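Local coordinates for McyG protein (Microcystis aeruginosa PCC 7806, PDB 4R0M), which binds phenylalanyl-adenylate in its adenylation domain and probably passes the activated acid to its peptidyl carrier domain during microcystin synthesis, at residues S273-F278 with A304-S309; P332-T337 with V361-P366. All coordinates share one frame; numbering follows the deposited sequence.

Overall arrangement
Contacts 1 and 2 follow one another along the chain inside the AMP-binding domain, their centres about 11 Å apart. Both draw on the nine-stranded mixed sheet, in which strands 270-273, 300-303 and 330-336 lie side by side in parallel, with antiparallel 341-345 and 365-366 beyond them. Contact 1 joins the ends of the first two, where helix 275-282 starts and a loop leads to helix 310-320; contact 2 sets strand 330-336 against the loop entering 365-366. The contacts also touch directly, Val308 CG2 lying 4.0 Å from Leu363 CD2. The adenine of the adenylate lies between them, with the Glu306-Gln307 backbone over one face and Phe334 at the other.

Contact 1. Residues S273-F278 with A304-S309. With FA5 (adenosine-5'-[phenylalaninyl-phosphate]), chain C.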
ATOM      1  N   SER A 273      -5.267  -4.218   5.826  1.00 28.63           N
ATOM      2  CA  SER A 273      -3.954  -4.771   5.491  1.00 28.83           C
ATOM      3  C   SER A 273      -4.037  -5.473   4.133  1.00 29.02           C
ATOM      4  O   SER A 273      -5.135  -5.806   3.675  1.00 28.71           O
ATOM      5  CB  SER A 273      -3.483  -5.758   6.562  1.00 29.08           C
ATOM      6  OG  SER A 273      -4.041  -7.046   6.361  1.00 29.32           O
ATOM      7  N   PRO A 274      -2.881  -5.695   3.474  1.00 29.31           N
ATOM      8  CA  PRO A 274      -2.890  -6.513   2.261  1.00 29.39           C
ATOM      9  C   PRO A 274      -3.091  -7.986   2.595  1.00 29.18           C
ATOM     10  O   PRO A 274      -3.062  -8.366   3.769  1.00 28.70           O
ATOM     11  CB  PRO A 274      -1.490  -6.292   1.665  1.00 29.57           C
ATOM     12  CG  PRO A 274      -0.939  -5.100   2.369  1.00 29.49           C
ATOM     13  CD  PRO A 274      -1.540  -5.149   3.740  1.00 29.39           C
ATOM     14  N   ASN A 275      -3.286  -8.799   1.561  1.00 29.94           N
ATOM     15  CA  ASN A 275      -3.574 -10.222   1.722  1.00 30.27           C
ATOM     16  C   ASN A 275      -2.595 -10.999   2.611  1.00 30.03           C
ATOM     17  O   ASN A 275      -3.024 -11.835   3.412  1.00 30.77           O
ATOM     18  CB  ASN A 275      -3.698 -10.899   0.357  1.00 31.45           C
ATOM     19  CG  ASN A 275      -4.139 -12.343   0.463  1.00 32.55           C
ATOM     20  OD1 ASN A 275      -5.325 -12.635   0.638  1.00 33.45           O
ATOM     21  ND2 ASN A 275      -3.181 -13.262   0.360  1.00 32.36           N
ATOM     22  N   PHE A 276      -1.297 -10.723   2.482  1.00 28.87           N
ATOM     23  CA  PHE A 276      -0.274 -11.484   3.211  1.00 28.23           C
ATOM     24  C   PHE A 276      -0.450 -11.431   4.730  1.00 28.68           C
ATOM     25  O   PHE A 276      -0.171 -12.409   5.430  1.00 28.80           O
ATOM     26  CB  PHE A 276       1.150 -11.060   2.806  1.00 27.38           C
ATOM     27  CG  PHE A 276       1.573  -9.721   3.350  1.00 26.90           C
ATOM     28  CD1 PHE A 276       2.076  -9.601   4.645  1.00 26.47           C
ATOM     29  CD2 PHE A 276       1.487  -8.580   2.564  1.00 26.64           C
ATOM     30  CE1 PHE A 276       2.463  -8.368   5.146  1.00 26.11           C
ATOM     31  CE2 PHE A 276       1.880  -7.346   3.058  1.00 26.23           C
ATOM     32  CZ  PHE A 276       2.368  -7.240   4.350  1.00 25.98           C
ATOM     33  N   ALA A 277      -0.912 -10.288   5.231  1.00 29.01           N
ATOM     34  CA  ALA A 277      -1.090 -10.094   6.668  1.00 29.45           C
ATOM     35  C   ALA A 277      -2.227 -10.955   7.220  1.00 29.68           C
ATOM     36  O   ALA A 277      -2.157 -11.430   8.357  1.00 29.48           O
ATOM     37  CB  ALA A 277      -1.319  -8.631   6.980  1.00 29.26           C
ATOM     38  N   PHE A 278      -3.260 -11.158   6.404  1.00 30.31           N
ATOM     39  CA  PHE A 278      -4.333 -12.101   6.722  1.00 31.88           C
ATOM     40  C   PHE A 278      -3.762 -13.507   6.896  1.00 32.12           C
ATOM     41  O   PHE A 278      -4.138 -14.226   7.823  1.00 32.18           O
ATOM     42  CB  PHE A 278      -5.406 -12.100   5.626  1.00 32.04           C
ATOM     43  CG  PHE A 278      -6.337 -10.921   5.679  1.00 32.87           C
ATOM     44  CD1 PHE A 278      -5.890  -9.638   5.368  1.00 32.88           C
ATOM     45  CD2 PHE A 278      -7.676 -11.095   6.020  1.00 33.46           C
ATOM     46  CE1 PHE A 278      -6.757  -8.555   5.413  1.00 33.18           C
ATOM     47  CE2 PHE A 278      -8.546 -10.014   6.063  1.00 33.30           C
ATOM     48  CZ  PHE A 278      -8.086  -8.743   5.760  1.00 32.92           C
ATOM     49  N   ALA A 304      -6.849  -5.293   0.910  1.00 27.58           N
ATOM     50  CA  ALA A 304      -6.515  -4.548  -0.308  1.00 27.67           C
ATOM     51  C   ALA A 304      -5.029  -4.216  -0.392  1.00 27.63           C
ATOM     52  O   ALA A 304      -4.334  -4.174   0.624  1.00 27.52           O
ATOM     53  CB  ALA A 304      -7.342  -3.273  -0.398  1.00 27.57           C
ATOM     54  N   GLY A 305      -4.556  -3.963  -1.607  1.00 27.80           N
ATOM     55  CA  GLY A 305      -3.145  -3.671  -1.841  1.00 29.41           C
ATOM     56  C   GLY A 305      -2.488  -4.671  -2.775  1.00 29.83           C
ATOM     57  O   GLY A 305      -1.530  -4.340  -3.472  1.00 30.54           O
ATOM     58  N   GLU A 306      -3.009  -5.895  -2.777  1.00 30.68           N
ATOM     59  CA  GLU A 306      -2.525  -6.974  -3.637  1.00 31.87           C
ATOM     60  C   GLU A 306      -3.652  -7.973  -3.877  1.00 32.64           C
ATOM     61  O   GLU A 306      -4.708  -7.895  -3.239  1.00 33.06           O
ATOM     62  CB  GLU A 306      -1.312  -7.679  -3.014  1.00 31.88           C
ATOM     63  CG  GLU A 306      -1.619  -8.471  -1.748  1.00 32.57           C
ATOM     64  CD  GLU A 306      -0.409  -9.192  -1.179  1.00 33.60           C
ATOM     65  OE1 GLU A 306      -0.527  -9.768  -0.077  1.00 34.73           O
ATOM     66  OE2 GLU A 306       0.663  -9.188  -1.820  1.00 34.31           O
ATOM     67  N   GLN A 307      -3.418  -8.911  -4.792  1.00 33.28           N
ATOM     68  CA  GLN A 307      -4.392  -9.944  -5.120  1.00 33.67           C
ATOM     69  C   GLN A 307      -4.897 -10.640  -3.856  1.00 33.86           C
ATOM     70  O   GLN A 307      -4.112 -10.982  -2.971  1.00 33.37           O
ATOM     71  CB  GLN A 307      -3.788 -10.956  -6.102  1.00 33.84           C
ATOM     72  CG  GLN A 307      -4.807 -11.863  -6.781  1.00 33.91           C
ATOM     73  CD  GLN A 307      -5.682 -11.144  -7.792  1.00 34.25           C
ATOM     74  OE1 GLN A 307      -5.240 -10.221  -8.480  1.00 34.44           O
ATOM     75  NE2 GLN A 307      -6.933 -11.579  -7.895  1.00 34.08           N
ATOM     76  N   VAL A 308      -6.214 -10.822  -3.782  1.00 34.96           N
ATOM     77  CA  VAL A 308      -6.861 -11.442  -2.627  1.00 35.93           C
ATOM     78  C   VAL A 308      -7.025 -12.943  -2.869  1.00 36.70           C
ATOM     79  O   VAL A 308      -7.544 -13.358  -3.908  1.00 36.74           O
ATOM     80  CB  VAL A 308      -8.235 -10.791  -2.328  1.00 36.13           C
ATOM     81  CG1 VAL A 308      -8.848 -11.364  -1.059  1.00 35.94           C
ATOM     82  CG2 VAL A 308      -8.101  -9.275  -2.210  1.00 36.08           C
ATOM     83  N   SER A 309      -6.577 -13.743  -1.907  1.00 38.09           N
ATOM     84  CA  SER A 309      -6.652 -15.200  -2.008  1.00 39.40           C
ATOM     85  C   SER A 309      -7.921 -15.761  -1.366  1.00 40.52           C
ATOM     86  O   SER A 309      -8.167 -15.560  -0.171  1.00 41.38           O
ATOM     87  CB  SER A 309      -5.407 -15.843  -1.390  1.00 39.20           C
ATOM     88  OG  SER A 309      -5.562 -17.248  -1.264  1.00 39.15           O
TER
HETATM   89  C   FA5 C 701      -1.802   0.399  -3.378  0.60 33.90           C
HETATM   90  O   FA5 C 701      -1.213  -0.651  -3.147  0.60 34.65           O
HETATM   91  CA  FA5 C 701      -3.275   0.519  -3.083  1.00 34.42           C
HETATM   92  N   FA5 C 701      -3.872  -0.635  -3.710  1.00 36.01           N
HETATM   93  CB  FA5 C 701      -3.576   0.477  -1.578  1.00 35.54           C
HETATM   94  CG  FA5 C 701      -5.036   0.442  -1.109  1.00 35.30           C
HETATM   95  CD1 FA5 C 701      -6.114   0.110  -1.931  1.00 35.37           C
HETATM   96  CD2 FA5 C 701      -5.313   0.749   0.231  1.00 35.43           C
HETATM   97  CE1 FA5 C 701      -7.423   0.094  -1.433  1.00 35.06           C
HETATM   98  CE2 FA5 C 701      -6.616   0.730   0.741  1.00 34.98           C
HETATM   99  CZ  FA5 C 701      -7.679   0.402  -0.097  1.00 35.11           C
HETATM  100  P   FA5 C 701       0.002   1.321  -5.192  1.00 31.13           P
HETATM  101  OP1 FA5 C 701       1.367   1.038  -4.623  1.00 32.33           O
HETATM  102  OP2 FA5 C 701      -0.166   2.494  -6.125  1.00 31.12           O
HETATM  103  OP3 FA5 C 701      -1.046   1.504  -3.966  0.60 32.75           O
HETATM  104  O5' FA5 C 701      -0.449  -0.018  -5.969  1.00 31.02           O
HETATM  105  C5' FA5 C 701      -1.669  -0.111  -6.700  1.00 30.16           C
HETATM  106  C4' FA5 C 701      -1.725  -1.482  -7.356  1.00 29.90           C
HETATM  107  O4' FA5 C 701      -1.819  -2.537  -6.392  1.00 29.53           O
HETATM  108  C3' FA5 C 701      -2.942  -1.664  -8.240  1.00 29.97           C
HETATM  109  O3' FA5 C 701      -2.757  -1.089  -9.532  1.00 30.72           O
HETATM  110  C2' FA5 C 701      -3.060  -3.170  -8.301  1.00 30.42           C
HETATM  111  O2' FA5 C 701      -2.175  -3.704  -9.292  1.00 30.32           O
HETATM  112  C1' FA5 C 701      -2.579  -3.620  -6.937  1.00 30.19           C
HETATM  113  N9  FA5 C 701      -3.763  -3.908  -6.087  1.00 31.15           N
HETATM  114  C8  FA5 C 701      -4.258  -3.102  -5.129  1.00 31.08           C
HETATM  115  N7  FA5 C 701      -5.343  -3.649  -4.528  1.00 31.43           N
HETATM  116  C5  FA5 C 701      -5.568  -4.838  -5.114  1.00 31.59           C
HETATM  117  C6  FA5 C 701      -6.554  -5.938  -4.968  1.00 31.76           C
HETATM  118  N6  FA5 C 701      -7.546  -5.872  -4.050  1.00 32.13           N
HETATM  119  N1  FA5 C 701      -6.435  -7.012  -5.784  1.00 31.88           N
HETATM  120  C2  FA5 C 701      -5.455  -7.094  -6.708  1.00 31.82           C
HETATM  121  N3  FA5 C 701      -4.524  -6.139  -6.892  1.00 31.55           N
HETATM  122  C4  FA5 C 701      -4.526  -5.005  -6.144  1.00 31.51           C
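Asn275 and Glu306 carry this contact, each reaching across to a backbone N-H of the opposite segment. The Asn275 side chain, with CG anti to its own N (chi1 -174°), crosses to the loop and accepts the Ser309 N-H at OD1. That bond is 3.0 Å from Ser309 N to Asn275 OD1 and almost straight at the hydrogen, although the donor stands above the amide plane. Asn275 CB meanwhile rests 3.4 Å from Gln307 O.

In return, Glu306 extends beyond CG and brings OE1 within 2.8 Å of Phe276 N. The N-H meets this oxygen nearly end-on to its C-O bond, the N-H...O angle being 137°, so the bond is clearly bent. OE1 also lies at the edge of the Phe276 ring, 3.5 Å from CD2, the ring and carboxylate planes being nearly perpendicular.

Ala304 extends the pairing of strands 270-273 and 300-303 through its N-H to Ser273 O, and its CB faces the ligand's phenyl group, 3.5 Å from FA5 CE1. Gly305 N comes 3.0 Å from adenine N7. A carboxylate at the first turn of helix 275-282 would probably be stabilised as the anion, while the Asn275 bond holds the loop just where helix 310-320 begins.

Contact 2. Residues P332-T337 with V361-P366; sequences PAFGMT and VSLGKP. With FA5 (adenosine-5'-[phenylalaninyl-phosphate]), chain C.
Leu363 turns its CG anti to its own carbonyl carbon (chi1 -53°), which brings its methyls to Pro332 and the base of Phe334, while Phe334, with CG anti to its N (chi1 178°), carries its ring on to the adenine. Strand 330-336 ends in Ala333-Met336 and Thr337 follows; this AFGMT run corresponds to the A5 core motif of adenylation domains and lines the adenylate pocket. Leu363 lies along one side of the strand, its two methyls spanning Pro332 and Phe334: CD1 packs 3.7 Å from Phe334 CB, and CD2 lies 3.8 Å from Pro332 CB. The proline ring continues the apolar patch, crossing Val361 at about a right angle with CG 3.7 Å from Val361 CG1, and its CG also sits 3.4 Å from Ser362 O. No hydrogen bond joins the two segments. Instead, Ser362 OG accepts from Gly364 N in an ST turn and is also hydrogen-bonded to Glu429 OE1, while Leu363 pairs by its backbone with Leu430 of strand 429-435.

The same side chains border the ligand. Leu363 CD1 approaches adenine N6 to 3.5 Å, and that amino group makes a weak hydrogen bond to Ala333 O. Phe334 CD1 lies 4.0 Å from adenine C5. Further along, Gly335 passes the ligand's phenyl ring with bare backbone, and the glycine carbonyl O accepts a hydrogen bond from the amino nitrogen of the phenylalanyl part. At the phosphate, Thr337 gives both its N-H and its hydroxyl to one oxygen, with OG1 2.7 Å from FA5 OP2.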
ATOM      1  N   PRO A 332     -12.880  -7.026   0.991  1.00 36.16           N
ATOM      2  CA  PRO A 332     -11.919  -6.933  -0.105  1.00 35.84           C
ATOM      3  C   PRO A 332     -12.219  -5.711  -0.969  1.00 35.54           C
ATOM      4  O   PRO A 332     -13.381  -5.426  -1.252  1.00 36.43           O
ATOM      5  CB  PRO A 332     -12.143  -8.228  -0.897  1.00 36.12           C
ATOM      6  CG  PRO A 332     -13.428  -8.794  -0.397  1.00 36.71           C
ATOM      7  CD  PRO A 332     -13.559  -8.332   1.016  1.00 36.31           C
ATOM      8  N   ALA A 333     -11.180  -4.985  -1.368  1.00 34.72           N
ATOM      9  CA  ALA A 333     -11.366  -3.732  -2.092  1.00 33.71           C
ATOM     10  C   ALA A 333     -10.279  -3.516  -3.133  1.00 33.52           C
ATOM     11  O   ALA A 333      -9.193  -4.082  -3.034  1.00 33.76           O
ATOM     12  CB  ALA A 333     -11.391  -2.568  -1.114  1.00 33.42           C
ATOM     13  N   PHE A 334     -10.580  -2.695  -4.133  1.00 32.99           N
ATOM     14  CA  PHE A 334      -9.560  -2.251  -5.072  1.00 32.67           C
ATOM     15  C   PHE A 334      -9.273  -0.765  -4.907  1.00 32.82           C
ATOM     16  O   PHE A 334     -10.187   0.042  -4.718  1.00 33.45           O
ATOM     17  CB  PHE A 334      -9.951  -2.559  -6.520  1.00 32.38           C
ATOM     18  CG  PHE A 334      -8.943  -2.083  -7.530  1.00 32.05           C
ATOM     19  CD1 PHE A 334      -7.783  -2.811  -7.775  1.00 31.97           C
ATOM     20  CD2 PHE A 334      -9.147  -0.898  -8.228  1.00 31.81           C
ATOM     21  CE1 PHE A 334      -6.849  -2.367  -8.701  1.00 31.61           C
ATOM     22  CE2 PHE A 334      -8.216  -0.446  -9.151  1.00 31.75           C
ATOM     23  CZ  PHE A 334      -7.067  -1.184  -9.389  1.00 31.79           C
ATOM     24  N   GLY A 335      -7.994  -0.420  -4.982  1.00 32.24           N
ATOM     25  CA  GLY A 335      -7.556   0.964  -4.956  1.00 31.58           C
ATOM     26  C   GLY A 335      -6.126   1.089  -5.442  1.00 31.14           C
ATOM     27  O   GLY A 335      -5.438   0.086  -5.647  1.00 30.83           O
HETATM   28  N   MSE A 336      -5.689   2.328  -5.639  1.00 30.70           N
HETATM   29  CA  MSE A 336      -4.320   2.615  -6.066  1.00 30.65           C
HETATM   30  C   MSE A 336      -3.985   4.026  -5.686  1.00 30.39           C
HETATM   31  O   MSE A 336      -4.866   4.796  -5.289  1.00 30.31           O
HETATM   32  CB  MSE A 336      -4.140   2.384  -7.570  1.00 31.01           C
HETATM   33  CG  MSE A 336      -5.066   3.208  -8.459  1.00 31.50           C
HETATM   34 SE   MSE A 336      -5.284   2.307 -10.199  1.00 32.69          SE
HETATM   35  CE  MSE A 336      -3.390   2.185 -10.736  1.00 31.88           C
ATOM     36  N   THR A 337      -2.706   4.373  -5.798  1.00 30.03           N
ATOM     37  CA  THR A 337      -2.238   5.734  -5.547  1.00 29.93           C
ATOM     38  C   THR A 337      -2.958   6.731  -6.457  1.00 30.06           C
ATOM     39  O   THR A 337      -3.311   7.832  -6.030  1.00 30.22           O
ATOM     40  CB  THR A 337      -0.710   5.836  -5.741  1.00 29.51           C
ATOM     41  OG1 THR A 337      -0.062   4.853  -4.922  1.00 29.77           O
ATOM     42  CG2 THR A 337      -0.198   7.213  -5.361  1.00 28.69           C
ATOM     43  N   VAL A 361     -11.875 -13.267  -5.970  1.00 51.37           N
ATOM     44  CA  VAL A 361     -12.666 -12.571  -5.005  1.00 47.66           C
ATOM     45  C   VAL A 361     -13.266 -11.315  -5.579  1.00 45.90           C
ATOM     46  O   VAL A 361     -12.644 -10.648  -6.356  1.00 45.55           O
ATOM     47  CB  VAL A 361     -11.801 -12.200  -3.841  1.00 47.42           C
ATOM     48  CG1 VAL A 361     -12.606 -11.500  -2.794  1.00 47.24           C
ATOM     49  CG2 VAL A 361     -11.187 -13.443  -3.273  1.00 47.28           C
ATOM     50  N   SER A 362     -14.499 -11.011  -5.220  1.00 43.84           N
ATOM     51  CA  SER A 362     -15.099  -9.763  -5.631  1.00 42.27           C
ATOM     52  C   SER A 362     -14.531  -8.617  -4.847  1.00 40.90           C
ATOM     53  O   SER A 362     -14.437  -8.680  -3.648  1.00 40.27           O
ATOM     54  CB  SER A 362     -16.598  -9.802  -5.425  1.00 42.32           C
ATOM     55  OG  SER A 362     -17.204  -8.585  -5.745  1.00 42.19           O
ATOM     56  N   LEU A 363     -14.185  -7.562  -5.556  1.00 39.19           N
ATOM     57  CA  LEU A 363     -13.694  -6.329  -4.948  1.00 38.43           C
ATOM     58  C   LEU A 363     -14.775  -5.242  -4.956  1.00 38.03           C
ATOM     59  O   LEU A 363     -14.504  -4.065  -4.702  1.00 37.64           O
ATOM     60  CB  LEU A 363     -12.405  -5.860  -5.638  1.00 37.58           C
ATOM     61  CG  LEU A 363     -11.255  -6.871  -5.763  1.00 37.31           C
ATOM     62  CD1 LEU A 363     -10.051  -6.222  -6.418  1.00 36.66           C
ATOM     63  CD2 LEU A 363     -10.857  -7.480  -4.424  1.00 36.99           C
ATOM     64  N   GLY A 364     -16.005  -5.659  -5.248  1.00 37.91           N
ATOM     65  CA  GLY A 364     -17.183  -4.815  -5.092  1.00 37.46           C
ATOM     66  C   GLY A 364     -17.417  -3.783  -6.173  1.00 37.89           C
ATOM     67  O   GLY A 364     -16.837  -3.852  -7.259  1.00 38.54           O
ATOM     68  N   LYS A 365     -18.276  -2.820  -5.856  1.00 37.92           N
ATOM     69  CA  LYS A 365     -18.695  -1.784  -6.792  1.00 37.78           C
ATOM     70  C   LYS A 365     -17.986  -0.464  -6.491  1.00 37.14           C
ATOM     71  O   LYS A 365     -17.576  -0.233  -5.354  1.00 37.05           O
ATOM     72  CB  LYS A 365     -20.218  -1.600  -6.723  1.00 38.00           C
ATOM     73  CG  LYS A 365     -21.014  -2.841  -7.095  1.00 38.51           C
ATOM     74  CD  LYS A 365     -22.509  -2.569  -7.080  1.00 38.61           C
ATOM     75  CE  LYS A 365     -23.307  -3.848  -7.289  1.00 38.55           C
ATOM     76  NZ  LYS A 365     -24.773  -3.584  -7.342  1.00 38.14           N
ATOM     77  N   PRO A 366     -17.844   0.411  -7.506  1.00 36.86           N
ATOM     78  CA  PRO A 366     -17.166   1.689  -7.313  1.00 37.12           C
ATOM     79  C   PRO A 366     -17.960   2.680  -6.466  1.00 37.88           C
ATOM     80  O   PRO A 366     -19.192   2.619  -6.423  1.00 38.29           O
ATOM     81  CB  PRO A 366     -17.025   2.225  -8.738  1.00 37.26           C
ATOM     82  CG  PRO A 366     -18.174   1.628  -9.466  1.00 37.66           C
ATOM     83  CD  PRO A 366     -18.300   0.245  -8.898  1.00 37.55           C
TER
HETATM   84  C   FA5 C 701      -1.802   0.399  -3.378  0.60 33.90           C
HETATM   85  O   FA5 C 701      -1.213  -0.651  -3.147  0.60 34.65           O
HETATM   86  CA  FA5 C 701      -3.275   0.519  -3.083  1.00 34.42           C
HETATM   87  N   FA5 C 701      -3.872  -0.635  -3.710  1.00 36.01           N
HETATM   88  CB  FA5 C 701      -3.576   0.477  -1.578  1.00 35.54           C
HETATM   89  CG  FA5 C 701      -5.036   0.442  -1.109  1.00 35.30           C
HETATM   90  CD1 FA5 C 701      -6.114   0.110  -1.931  1.00 35.37           C
HETATM   91  CD2 FA5 C 701      -5.313   0.749   0.231  1.00 35.43           C
HETATM   92  CE1 FA5 C 701      -7.423   0.094  -1.433  1.00 35.06           C
HETATM   93  CE2 FA5 C 701      -6.616   0.730   0.741  1.00 34.98           C
HETATM   94  CZ  FA5 C 701      -7.679   0.402  -0.097  1.00 35.11           C
HETATM   95  P   FA5 C 701       0.002   1.321  -5.192  1.00 31.13           P
HETATM   96  OP1 FA5 C 701       1.367   1.038  -4.623  1.00 32.33           O
HETATM   97  OP2 FA5 C 701      -0.166   2.494  -6.125  1.00 31.12           O
HETATM   98  OP3 FA5 C 701      -1.046   1.504  -3.966  0.60 32.75           O
HETATM   99  O5' FA5 C 701      -0.449  -0.018  -5.969  1.00 31.02           O
HETATM  100  C5' FA5 C 701      -1.669  -0.111  -6.700  1.00 30.16           C
HETATM  101  C4' FA5 C 701      -1.725  -1.482  -7.356  1.00 29.90           C
HETATM  102  O4' FA5 C 701      -1.819  -2.537  -6.392  1.00 29.53           O
HETATM  103  C3' FA5 C 701      -2.942  -1.664  -8.240  1.00 29.97           C
HETATM  104  O3' FA5 C 701      -2.757  -1.089  -9.532  1.00 30.72           O
HETATM  105  C2' FA5 C 701      -3.060  -3.170  -8.301  1.00 30.42           C
HETATM  106  O2' FA5 C 701      -2.175  -3.704  -9.292  1.00 30.32           O
HETATM  107  C1' FA5 C 701      -2.579  -3.620  -6.937  1.00 30.19           C
HETATM  108  N9  FA5 C 701      -3.763  -3.908  -6.087  1.00 31.15           N
HETATM  109  C8  FA5 C 701      -4.258  -3.102  -5.129  1.00 31.08           C
HETATM  110  N7  FA5 C 701      -5.343  -3.649  -4.528  1.00 31.43           N
HETATM  111  C5  FA5 C 701      -5.568  -4.838  -5.114  1.00 31.59           C
HETATM  112  C6  FA5 C 701      -6.554  -5.938  -4.968  1.00 31.76           C
HETATM  113  N6  FA5 C 701      -7.546  -5.872  -4.050  1.00 32.13           N
HETATM  114  N1  FA5 C 701      -6.435  -7.012  -5.784  1.00 31.88           N
HETATM  115  C2  FA5 C 701      -5.455  -7.094  -6.708  1.00 31.82           C
HETATM  116  N3  FA5 C 701      -4.524  -6.139  -6.892  1.00 31.55           N
HETATM  117  C4  FA5 C 701      -4.526  -5.005  -6.144  1.00 31.51           C